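Cutm, flavoprotein of carbon monoxide dehydrogenase (Hydrogenophaga pseudoflava, PDB 1FFV) binds FAD as the flavoprotein subunit of carbon monoxide dehydrogenase and probably passes electrons from CO oxidation to an external acceptor. Local coordinates at residues 126-136 with 146-154; 64-74 with 167-175. All coordinates share one frame; numbering follows the deposited sequence.

Contact 1. Residues 126-136 with 146-154; sequences PALSIAVEAHF and TVPADGFFL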
loop_
_atom_site.group_PDB
_atom_site.type_symbol
_atom_site.label_atom_id
_atom_site.label_comp_id
_atom_site.label_asym_id
_atom_site.label_seq_id
_atom_site.Cartn_x
_atom_site.Cartn_y
_atom_site.Cartn_z
ATOM N N PRO C 126 19.069 -49.475 9.150
ATOM C CA PRO C 126 18.802 -50.787 9.748
ATOM C C PRO C 126 19.543 -51.913 8.995
ATOM O O PRO C 126 20.337 -52.636 9.596
ATOM C CB PRO C 126 17.281 -50.899 9.642
ATOM C CG PRO C 126 16.851 -49.480 9.882
ATOM C CD PRO C 126 17.821 -48.692 9.030
ATOM N N ALA C 127 19.350 -52.021 7.680
ATOM C CA ALA C 127 20.034 -53.064 6.911
ATOM C C ALA C 127 21.550 -52.873 6.957
ATOM O O ALA C 127 22.296 -53.835 7.112
ATOM C CB ALA C 127 19.547 -53.091 5.461
ATOM N N LEU C 128 21.994 -51.626 6.842
ATOM C CA LEU C 128 23.412 -51.317 6.886
ATOM C C LEU C 128 24.052 -51.761 8.194
ATOM O O LEU C 128 25.153 -52.327 8.196
ATOM C CB LEU C 128 23.633 -49.818 6.681
ATOM C CG LEU C 128 23.400 -49.296 5.258
ATOM C CD1 LEU C 128 23.375 -47.781 5.259
ATOM C CD2 LEU C 128 24.490 -49.825 4.335
ATOM N N SER C 129 23.354 -51.533 9.303
ATOM C CA SER C 129 23.881 -51.901 10.610
ATOM C C SER C 129 24.031 -53.410 10.758
ATOM O O SER C 129 24.941 -53.881 11.437
ATOM C CB SER C 129 23.010 -51.328 11.733
ATOM O OG SER C 129 21.737 -51.942 11.771
ATOM N N ILE C 130 23.139 -54.158 10.117
ATOM C CA ILE C 130 23.184 -55.616 10.154
ATOM C C ILE C 130 24.380 -56.103 9.323
ATOM O O ILE C 130 25.176 -56.923 9.781
ATOM C CB ILE C 130 21.864 -56.218 9.615
ATOM C CG1 ILE C 130 20.705 -55.832 10.543
ATOM C CG2 ILE C 130 21.972 -57.734 9.469
ATOM C CD1 ILE C 130 19.336 -56.295 10.078
ATOM N N ALA C 131 24.540 -55.551 8.126
ATOM C CA ALA C 131 25.645 -55.937 7.262
ATOM C C ALA C 131 27.027 -55.702 7.895
ATOM O O ALA C 131 27.940 -56.513 7.715
ATOM C CB ALA C 131 25.543 -55.209 5.933
ATOM N N VAL C 132 27.184 -54.592 8.616
ATOM C CA VAL C 132 28.462 -54.270 9.259
ATOM C C VAL C 132 28.612 -54.884 10.654
ATOM O O VAL C 132 29.641 -54.714 11.305
ATOM C CB VAL C 132 28.717 -52.733 9.332
ATOM C CG1 VAL C 132 28.759 -52.134 7.928
ATOM C CG2 VAL C 132 27.652 -52.042 10.185
ATOM N N GLU C 133 27.570 -55.579 11.106
ATOM C CA GLU C 133 27.550 -56.261 12.402
ATOM C C GLU C 133 27.643 -55.318 13.593
ATOM O O GLU C 133 28.287 -55.623 14.601
ATOM C CB GLU C 133 28.669 -57.309 12.468
ATOM C CG GLU C 133 28.563 -58.392 11.419
ATOM C CD GLU C 133 29.730 -59.358 11.466
ATOM O OE1 GLU C 133 29.691 -60.308 12.274
ATOM O OE2 GLU C 133 30.692 -59.175 10.700
ATOM N N ALA C 134 26.963 -54.184 13.485
ATOM C CA ALA C 134 26.969 -53.188 14.541
ATOM C C ALA C 134 26.260 -53.647 15.807
ATOM O O ALA C 134 25.518 -54.630 15.813
ATOM C CB ALA C 134 26.335 -51.908 14.037
ATOM N N HIS C 135 26.537 -52.936 16.887
ATOM C CA HIS C 135 25.917 -53.190 18.175
ATOM C C HIS C 135 25.553 -51.819 18.724
ATOM O O HIS C 135 26.247 -50.834 18.475
ATOM C CB HIS C 135 26.871 -53.923 19.115
ATOM C CG HIS C 135 27.059 -55.368 18.775
ATOM N ND1 HIS C 135 27.856 -55.790 17.732
ATOM C CD2 HIS C 135 26.552 -56.488 19.340
ATOM C CE1 HIS C 135 27.832 -57.110 17.668
ATOM N NE2 HIS C 135 27.049 -57.557 18.635
ATOM N N PHE C 136 24.437 -51.752 19.435
ATOM C CA PHE C 136 23.956 -50.492 19.971
ATOM C C PHE C 136 23.965 -50.443 21.496
ATOM O O PHE C 136 23.444 -51.337 22.153
ATOM C CB PHE C 136 22.535 -50.242 19.462
ATOM C CG PHE C 136 22.373 -50.448 17.978
ATOM C CD1 PHE C 136 23.297 -49.923 17.079
ATOM C CD2 PHE C 136 21.299 -51.187 17.481
ATOM C CE1 PHE C 136 23.160 -50.135 15.708
ATOM C CE2 PHE C 136 21.151 -51.405 16.107
ATOM C CZ PHE C 136 22.082 -50.879 15.223
ATOM N N THR C 146 24.219 -53.523 25.808
ATOM C CA THR C 146 24.523 -53.497 24.392
ATOM C C THR C 146 23.779 -54.621 23.689
ATOM O O THR C 146 23.786 -55.766 24.145
ATOM C CB THR C 146 26.034 -53.617 24.127
ATOM O OG1 THR C 146 26.706 -52.505 24.727
ATOM C CG2 THR C 146 26.316 -53.609 22.633
ATOM N N VAL C 147 23.112 -54.275 22.591
ATOM C CA VAL C 147 22.358 -55.240 21.808
ATOM C C VAL C 147 22.832 -55.206 20.358
ATOM O O VAL C 147 23.306 -54.168 19.879
ATOM C CB VAL C 147 20.843 -54.953 21.880
ATOM C CG1 VAL C 147 20.336 -55.192 23.302
ATOM C CG2 VAL C 147 20.545 -53.519 21.437
ATOM N N PRO C 148 22.770 -56.358 19.655
ATOM C CA PRO C 148 23.199 -56.436 18.255
ATOM C C PRO C 148 22.171 -55.867 17.281
ATOM O O PRO C 148 20.968 -55.882 17.551
ATOM C CB PRO C 148 23.370 -57.935 18.042
ATOM C CG PRO C 148 22.269 -58.493 18.864
ATOM C CD PRO C 148 22.373 -57.690 20.147
ATOM N N ALA C 149 22.659 -55.335 16.166
ATOM C CA ALA C 149 21.787 -54.798 15.129
ATOM C C ALA C 149 20.942 -55.975 14.639
ATOM O O ALA C 149 19.727 -55.860 14.486
ATOM C CB ALA C 149 22.615 -54.226 13.991
ATOM N N ASP C 150 21.594 -57.125 14.459
ATOM C CA ASP C 150 20.921 -58.343 14.016
ATOM C C ASP C 150 20.108 -58.906 15.180
ATOM O O ASP C 150 20.576 -59.752 15.930
ATOM C CB ASP C 150 21.954 -59.366 13.534
ATOM C CG ASP C 150 21.329 -60.685 13.125
ATOM O OD1 ASP C 150 20.247 -60.665 12.508
ATOM O OD2 ASP C 150 21.919 -61.748 13.414
ATOM N N GLY C 151 18.901 -58.389 15.349
ATOM C CA GLY C 151 18.046 -58.830 16.436
ATOM C C GLY C 151 17.365 -57.650 17.104
ATOM O O GLY C 151 16.456 -57.827 17.921
ATOM N N PHE C 152 17.781 -56.446 16.711
ATOM C CA PHE C 152 17.254 -55.192 17.246
ATOM C C PHE C 152 15.896 -54.783 16.666
ATOM O O PHE C 152 15.104 -54.112 17.331
ATOM C CB PHE C 152 18.260 -54.073 16.973
ATOM C CG PHE C 152 17.910 -52.761 17.616
ATOM C CD1 PHE C 152 18.053 -52.581 18.993
ATOM C CD2 PHE C 152 17.471 -51.687 16.844
ATOM C CE1 PHE C 152 17.763 -51.345 19.588
ATOM C CE2 PHE C 152 17.181 -50.451 17.430
ATOM C CZ PHE C 152 17.328 -50.281 18.799
ATOM N N PHE C 153 15.638 -55.189 15.426
ATOM C CA PHE C 153 14.414 -54.828 14.729
ATOM C C PHE C 153 13.323 -55.881 14.878
ATOM O O PHE C 153 13.440 -56.996 14.365
ATOM C CB PHE C 153 14.767 -54.524 13.272
ATOM C CG PHE C 153 15.923 -53.556 13.137
ATOM C CD1 PHE C 153 15.747 -52.198 13.409
ATOM C CD2 PHE C 153 17.204 -54.013 12.810
ATOM C CE1 PHE C 153 16.831 -51.307 13.362
ATOM C CE2 PHE C 153 18.298 -53.134 12.759
ATOM C CZ PHE C 153 18.111 -51.780 13.037
ATOM N N LEU C 154 12.270 -55.510 15.608
ATOM C CA LEU C 154 11.147 -56.401 15.912
ATOM C C LEU C 154 9.936 -56.278 15.002
ATOM O O LEU C 154 9.255 -57.270 14.717
ATOM C CB LEU C 154 10.696 -56.186 17.357
ATOM C CG LEU C 154 11.754 -56.332 18.455
ATOM C CD1 LEU C 154 11.031 -56.323 19.793
ATOM C CD2 LEU C 154 12.570 -57.624 18.295
HETATM O O HOH W 1 24.691 -57.049 14.681
#
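Phe136 meets Val147, Ala149 and Phe152 in turn along its side chain. Its CB lies 4.3 Å from CG2 of Val147. CG stands anti to the carbonyl carbon (chi1 -48°), which carries the ring toward residues 149 to 153. Phe136 CD2 then points into the face of Phe152, 3.7 Å from Phe152 CG and above the ring centre. The pair is T-shaped, with the planes 75° apart. Phe136 CE2 is 3.6 Å from Ala149 CA. At the tip, Phe136 CZ touches Ala149 CB, also at 3.6 Å. A serine in place of Phe152 would probably leave the CD2 edge of Phe136 without its facing ring and uncover the face of Phe153 that CD2 of Phe152 packs on.

The backbone belongs to the beta hairpin of strands 135-140 and 143-148. Helix 125-131 leads into it through a Schellman motif at Glu133. Phe136 and Val147 form a hydrogen-bonded antiparallel pair, with Phe136 N 2.7 Å from Val147 O. Beyond the pair, Ala149 N donates to Ala134 O. A water donates to the same oxygen and accepts from Asp150 N. The Asp150 carboxylate makes a salt bridge with Arg225.

On the helix side, CB of Ala149 sits 3.3 Å from Ser129 OG, whose hydroxyl donates to Pro126 O. The Phe153 ring is sandwiched. Pro126 CB makes a CH-pi contact over one face, 3.6 Å from Phe153 CZ, and Phe152 CD2 covers the opposite face.

Contact 2. Residues 64-74 with 167-175; sequences REEGSTVVIGA and MVEIRVPAF. With FAD (flavin-adenine dinucleotide), chain J.
Arg171 and Glu66 belong to a four-residue salt-bridge network that reaches across the middle strand 69-73, joining strand 63-66 to strand 166-173. Arg171 NH2 lies 2.6 Å from Glu66 OE1. The carboxylate oxygen sits in the guanidinium plane, yet the nitrogen meets it from above the carboxylate, and the two planes are 65° apart. Arg171 NE donates to Glu169 OE1 at 3.0 Å, so one guanidinium grips two acids. Arg64 NH2 reaches Glu169 OE2 at a longer 3.4 Å. Val71, on the middle strand, packs against the network: its CG2 lies over one face of the Arg171 guanidinium, and its CG1 is 3.4 Å from Glu169 OE1. The bend of Arg171 at chi3 (136°) turns its tip toward Glu66.

The strands are part of a five-stranded antiparallel sheet in the FAD-binding domain. Strands 63-66 and 69-73 form a hairpin closed by a type II' turn from Glu66 to Thr69. Strand 166-173 pairs with the second of them. Val70 with Val172 and Ile72 with Ile170 are hydrogen-bonded pairs, and Ala174 N donates to Ser68 O. The side chains of these two pairs lie on the sheet face away from the charges. There, Val70 packs on helix 85-90, and Ile72 and Ile170 on helix 112-117.

At the other end, Met167 holds the adenine of FAD by its backbone. Met167 N donates to FAD N1A at 2.7 Å, and Met167 O accepts from FAD N6A at 2.9 Å.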
loop_
_atom_site.group_PDB
_atom_site.type_symbol
_atom_site.label_atom_id
_atom_site.label_comp_id
_atom_site.label_asym_id
_atom_site.label_seq_id
_atom_site.Cartn_x
_atom_site.Cartn_y
_atom_site.Cartn_z
ATOM N N ARG C 64 34.927 -42.096 17.383
ATOM C CA ARG C 64 36.253 -42.492 17.848
ATOM C C ARG C 64 36.535 -43.970 17.653
ATOM O O ARG C 64 35.702 -44.708 17.136
ATOM C CB ARG C 64 36.416 -42.125 19.324
ATOM C CG ARG C 64 35.371 -42.754 20.231
ATOM C CD ARG C 64 35.153 -41.907 21.477
ATOM N NE ARG C 64 33.734 -41.600 21.660
ATOM C CZ ARG C 64 32.982 -42.095 22.639
ATOM N NH1 ARG C 64 33.517 -42.917 23.534
ATOM N NH2 ARG C 64 31.689 -41.796 22.704
ATOM N N GLU C 65 37.726 -44.387 18.070
ATOM C CA GLU C 65 38.150 -45.776 17.968
ATOM C C GLU C 65 38.621 -46.327 19.306
ATOM O O GLU C 65 39.395 -45.688 20.026
ATOM C CB GLU C 65 39.274 -45.934 16.943
ATOM C CG GLU C 65 38.863 -45.679 15.504
ATOM C CD GLU C 65 39.969 -46.019 14.524
ATOM O OE1 GLU C 65 40.836 -45.153 14.285
ATOM O OE2 GLU C 65 39.979 -47.160 14.002
ATOM N N GLU C 66 38.101 -47.499 19.649
ATOM C CA GLU C 66 38.468 -48.196 20.870
ATOM C C GLU C 66 38.902 -49.579 20.400
ATOM O O GLU C 66 38.073 -50.446 20.113
ATOM C CB GLU C 66 37.280 -48.280 21.824
ATOM C CG GLU C 66 36.841 -46.921 22.361
ATOM C CD GLU C 66 35.679 -47.001 23.347
ATOM O OE1 GLU C 66 35.435 -48.088 23.920
ATOM O OE2 GLU C 66 35.015 -45.962 23.557
ATOM N N GLY C 67 40.213 -49.753 20.264
ATOM C CA GLY C 67 40.744 -51.017 19.791
ATOM C C GLY C 67 40.394 -51.134 18.322
ATOM O O GLY C 67 40.695 -50.231 17.541
ATOM N N SER C 68 39.701 -52.204 17.952
ATOM C CA SER C 68 39.312 -52.403 16.563
ATOM C C SER C 68 37.831 -52.087 16.327
ATOM O O SER C 68 37.263 -52.456 15.297
ATOM C CB SER C 68 39.625 -53.840 16.142
ATOM O OG SER C 68 39.028 -54.764 17.041
ATOM N N THR C 69 37.217 -51.395 17.282
ATOM C CA THR C 69 35.804 -51.033 17.197
ATOM C C THR C 69 35.632 -49.549 16.901
ATOM O O THR C 69 36.268 -48.710 17.541
ATOM C CB THR C 69 35.082 -51.343 18.530
ATOM O OG1 THR C 69 35.163 -52.746 18.807
ATOM C CG2 THR C 69 33.623 -50.929 18.471
ATOM N N VAL C 70 34.816 -49.223 15.901
ATOM C CA VAL C 70 34.551 -47.824 15.583
ATOM C C VAL C 70 33.344 -47.425 16.425
ATOM O O VAL C 70 32.341 -48.140 16.469
ATOM C CB VAL C 70 34.262 -47.603 14.082
ATOM C CG1 VAL C 70 33.877 -46.151 13.825
ATOM C CG2 VAL C 70 35.496 -47.957 13.256
ATOM N N VAL C 71 33.479 -46.326 17.156
ATOM C CA VAL C 71 32.412 -45.842 18.016
ATOM C C VAL C 71 31.809 -44.577 17.420
ATOM O O VAL C 71 32.508 -43.575 17.202
ATOM C CB VAL C 71 32.935 -45.553 19.439
ATOM C CG1 VAL C 71 31.777 -45.319 20.394
ATOM C CG2 VAL C 71 33.802 -46.703 19.914
ATOM N N ILE C 72 30.509 -44.643 17.141
ATOM C CA ILE C 72 29.785 -43.529 16.551
ATOM C C ILE C 72 28.672 -43.033 17.479
ATOM O O ILE C 72 27.764 -43.793 17.834
ATOM C CB ILE C 72 29.158 -43.945 15.197
ATOM C CG1 ILE C 72 30.243 -44.462 14.245
ATOM C CG2 ILE C 72 28.439 -42.768 14.574
ATOM C CD1 ILE C 72 29.710 -45.066 12.956
ATOM N N GLY C 73 28.748 -41.757 17.863
ATOM C CA GLY C 73 27.729 -41.180 18.728
ATOM C C GLY C 73 26.360 -41.251 18.072
ATOM O O GLY C 73 26.221 -40.955 16.884
ATOM N N ALA C 74 25.346 -41.645 18.838
ATOM C CA ALA C 74 23.988 -41.762 18.307
ATOM C C ALA C 74 23.517 -40.496 17.600
ATOM O O ALA C 74 22.749 -40.569 16.636
ATOM C CB ALA C 74 23.016 -42.132 19.416
ATOM N N MET C 167 19.542 -44.435 23.128
ATOM C CA MET C 167 20.656 -45.065 22.423
ATOM C C MET C 167 21.791 -44.068 22.490
ATOM O O MET C 167 21.645 -42.936 22.047
ATOM C CB MET C 167 20.341 -45.379 20.956
ATOM C CG MET C 167 21.481 -46.162 20.272
ATOM S SD MET C 167 21.234 -46.571 18.532
ATOM C CE MET C 167 19.936 -47.794 18.634
ATOM N N VAL C 168 22.907 -44.490 23.079
ATOM C CA VAL C 168 24.079 -43.635 23.247
ATOM C C VAL C 168 25.062 -43.640 22.072
ATOM O O VAL C 168 25.473 -42.579 21.591
ATOM C CB VAL C 168 24.821 -43.991 24.565
ATOM C CG1 VAL C 168 26.175 -43.290 24.642
ATOM C CG2 VAL C 168 23.959 -43.602 25.756
ATOM N N GLU C 169 25.414 -44.829 21.594
ATOM C CA GLU C 169 26.370 -44.935 20.501
ATOM C C GLU C 169 26.214 -46.210 19.683
ATOM O O GLU C 169 25.608 -47.190 20.129
ATOM C CB GLU C 169 27.794 -44.858 21.063
ATOM C CG GLU C 169 28.051 -45.859 22.185
ATOM C CD GLU C 169 29.376 -45.648 22.906
ATOM O OE1 GLU C 169 30.126 -46.638 23.066
ATOM O OE2 GLU C 169 29.655 -44.506 23.344
ATOM N N ILE C 170 26.756 -46.177 18.473
ATOM C CA ILE C 170 26.719 -47.315 17.574
ATOM C C ILE C 170 28.153 -47.825 17.429
ATOM O O ILE C 170 29.044 -47.112 16.959
ATOM C CB ILE C 170 26.115 -46.938 16.184
ATOM C CG1 ILE C 170 24.608 -46.649 16.308
ATOM C CG2 ILE C 170 26.334 -48.067 15.186
ATOM C CD1 ILE C 170 24.264 -45.268 16.811
ATOM N N ARG C 171 28.371 -49.053 17.879
ATOM C CA ARG C 171 29.685 -49.673 17.821
ATOM C C ARG C 171 29.747 -50.680 16.693
ATOM O O ARG C 171 28.917 -51.584 16.601
ATOM C CB ARG C 171 29.984 -50.388 19.132
ATOM C CG ARG C 171 29.792 -49.542 20.363
ATOM C CD ARG C 171 30.301 -50.275 21.574
ATOM N NE ARG C 171 31.062 -49.362 22.406
ATOM C CZ ARG C 171 32.376 -49.416 22.586
ATOM N NH1 ARG C 171 33.109 -50.363 22.016
ATOM N NH2 ARG C 171 32.964 -48.440 23.252
ATOM N N VAL C 172 30.756 -50.544 15.848
ATOM C CA VAL C 172 30.902 -51.456 14.730
ATOM C C VAL C 172 32.359 -51.829 14.491
ATOM O O VAL C 172 33.257 -50.991 14.614
ATOM C CB VAL C 172 30.188 -50.914 13.432
ATOM C CG1 VAL C 172 29.957 -49.424 13.511
ATOM C CG2 VAL C 172 30.962 -51.278 12.177
ATOM N N PRO C 173 32.619 -53.130 14.262
ATOM C CA PRO C 173 33.988 -53.589 14.014
ATOM C C PRO C 173 34.553 -52.992 12.736
ATOM O O PRO C 173 33.869 -52.914 11.717
ATOM C CB PRO C 173 33.834 -55.113 13.927
ATOM C CG PRO C 173 32.402 -55.320 13.568
ATOM C CD PRO C 173 31.693 -54.271 14.376
ATOM N N ALA C 174 35.778 -52.494 12.818
ATOM C CA ALA C 174 36.434 -51.910 11.658
ATOM C C ALA C 174 36.597 -52.988 10.596
ATOM O O ALA C 174 36.849 -54.153 10.912
ATOM C CB ALA C 174 37.794 -51.343 12.049
ATOM N N PHE C 175 36.392 -52.607 9.341
ATOM C CA PHE C 175 36.531 -53.540 8.236
ATOM C C PHE C 175 37.956 -54.066 8.218
ATOM O O PHE C 175 38.911 -53.294 8.350
ATOM C CB PHE C 175 36.267 -52.838 6.896
ATOM C CG PHE C 175 34.809 -52.644 6.567
ATOM C CD1 PHE C 175 33.811 -52.921 7.503
ATOM C CD2 PHE C 175 34.437 -52.170 5.309
ATOM C CE1 PHE C 175 32.468 -52.726 7.184
ATOM C CE2 PHE C 175 33.100 -51.973 4.986
ATOM C CZ PHE C 175 32.113 -52.250 5.923
HETATM P PA FAD J . 13.867 -38.233 14.914
HETATM O O1A FAD J . 13.888 -37.625 16.255
HETATM O O2A FAD J . 13.135 -37.654 13.931
HETATM O O5B FAD J . 13.311 -39.592 15.185
HETATM C C5B FAD J . 13.924 -40.443 16.132
HETATM C C4B FAD J . 12.917 -41.520 16.511
HETATM O O4B FAD J . 13.719 -42.472 17.276
HETATM C C3B FAD J . 11.877 -41.138 17.531
HETATM O O3B FAD J . 10.896 -42.079 17.781
HETATM C C2B FAD J . 12.793 -40.779 18.680
HETATM O O2B FAD J . 12.073 -40.638 19.857
HETATM C C1B FAD J . 13.727 -41.949 18.684
HETATM N N9A FAD J . 15.134 -41.661 18.900
HETATM C C8A FAD J . 15.921 -40.768 18.217
HETATM N N7A FAD J . 17.176 -40.745 18.659
HETATM C C5A FAD J . 17.201 -41.661 19.679
HETATM C C6A FAD J . 18.277 -42.107 20.552
HETATM N N6A FAD J . 19.501 -41.654 20.507
HETATM N N1A FAD J . 17.907 -43.054 21.461
HETATM C C2A FAD J . 16.652 -43.552 21.541
HETATM N N3A FAD J . 15.612 -43.210 20.785
HETATM C C4A FAD J . 15.935 -42.262 19.857
HETATM N N1 FAD J . 15.977 -42.067 5.907
HETATM C C2 FAD J . 16.574 -43.051 5.252
HETATM O O2 FAD J . 17.102 -43.944 5.826
HETATM N N3 FAD J . 16.623 -43.108 3.838
HETATM C C4 FAD J . 16.048 -42.136 3.064
HETATM O O4 FAD J . 16.115 -42.217 1.855
HETATM C C4X FAD J . 15.384 -41.050 3.767
HETATM N N5 FAD J . 14.803 -40.074 3.064
HETATM C C5X FAD J . 14.196 -39.080 3.764
HETATM C C6 FAD J . 13.592 -38.067 3.017
HETATM C C7 FAD J . 12.958 -37.027 3.616
HETATM C C7M FAD J . 12.311 -35.950 2.780
HETATM C C8 FAD J . 12.900 -36.945 5.052
HETATM C C8M FAD J . 12.198 -35.800 5.744
HETATM C C9 FAD J . 13.505 -37.950 5.821
HETATM C C9A FAD J . 14.147 -39.006 5.186
HETATM N N10 FAD J . 14.778 -40.062 5.905
HETATM C C10 FAD J . 15.381 -41.059 5.230
HETATM C "C1'" FAD J . 14.781 -40.019 7.404
HETATM C "C2'" FAD J . 16.002 -39.495 8.294
HETATM O "O2'" FAD J . 16.797 -40.316 7.480
HETATM C "C3'" FAD J . 15.098 -39.892 9.444
HETATM O "O3'" FAD J . 15.568 -38.526 9.508
HETATM C "C4'" FAD J . 15.609 -39.898 10.869
HETATM O "O4'" FAD J . 14.959 -41.152 10.480
HETATM C "C5'" FAD J . 14.793 -40.176 12.137
HETATM O "O5'" FAD J . 16.264 -39.685 12.575
HETATM P P FAD J . 16.296 -38.375 13.365
HETATM O O1P FAD J . 17.779 -38.228 13.776
HETATM O O2P FAD J . 15.819 -37.282 12.662
HETATM O O3P FAD J . 15.387 -38.528 14.514
HETATM O O HOH W 2 32.251 -44.987 24.487
#

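How the contacts relate
Contact 1 is nested in the chain loop closed by contact 2, and their centres lie about 13 Å apart. The two meet where strands 135-140 and 166-173 run side by side in one sheet. His135 N lies 2.8 Å from Arg171 O, a probable hydrogen bond. Phe136 CD1 packs 3.6 Å from Ile170 CG1, and Phe152 CZ lies 3.6 Å from Met167 CE. Ile116 of helix 112-117 touches side chains of both contacts. Each contact also approaches the FAD. Contact 2 reaches the adenine end through Met167, while in contact 1 the side chain of Pro126 is about 6 Å from the cofactor.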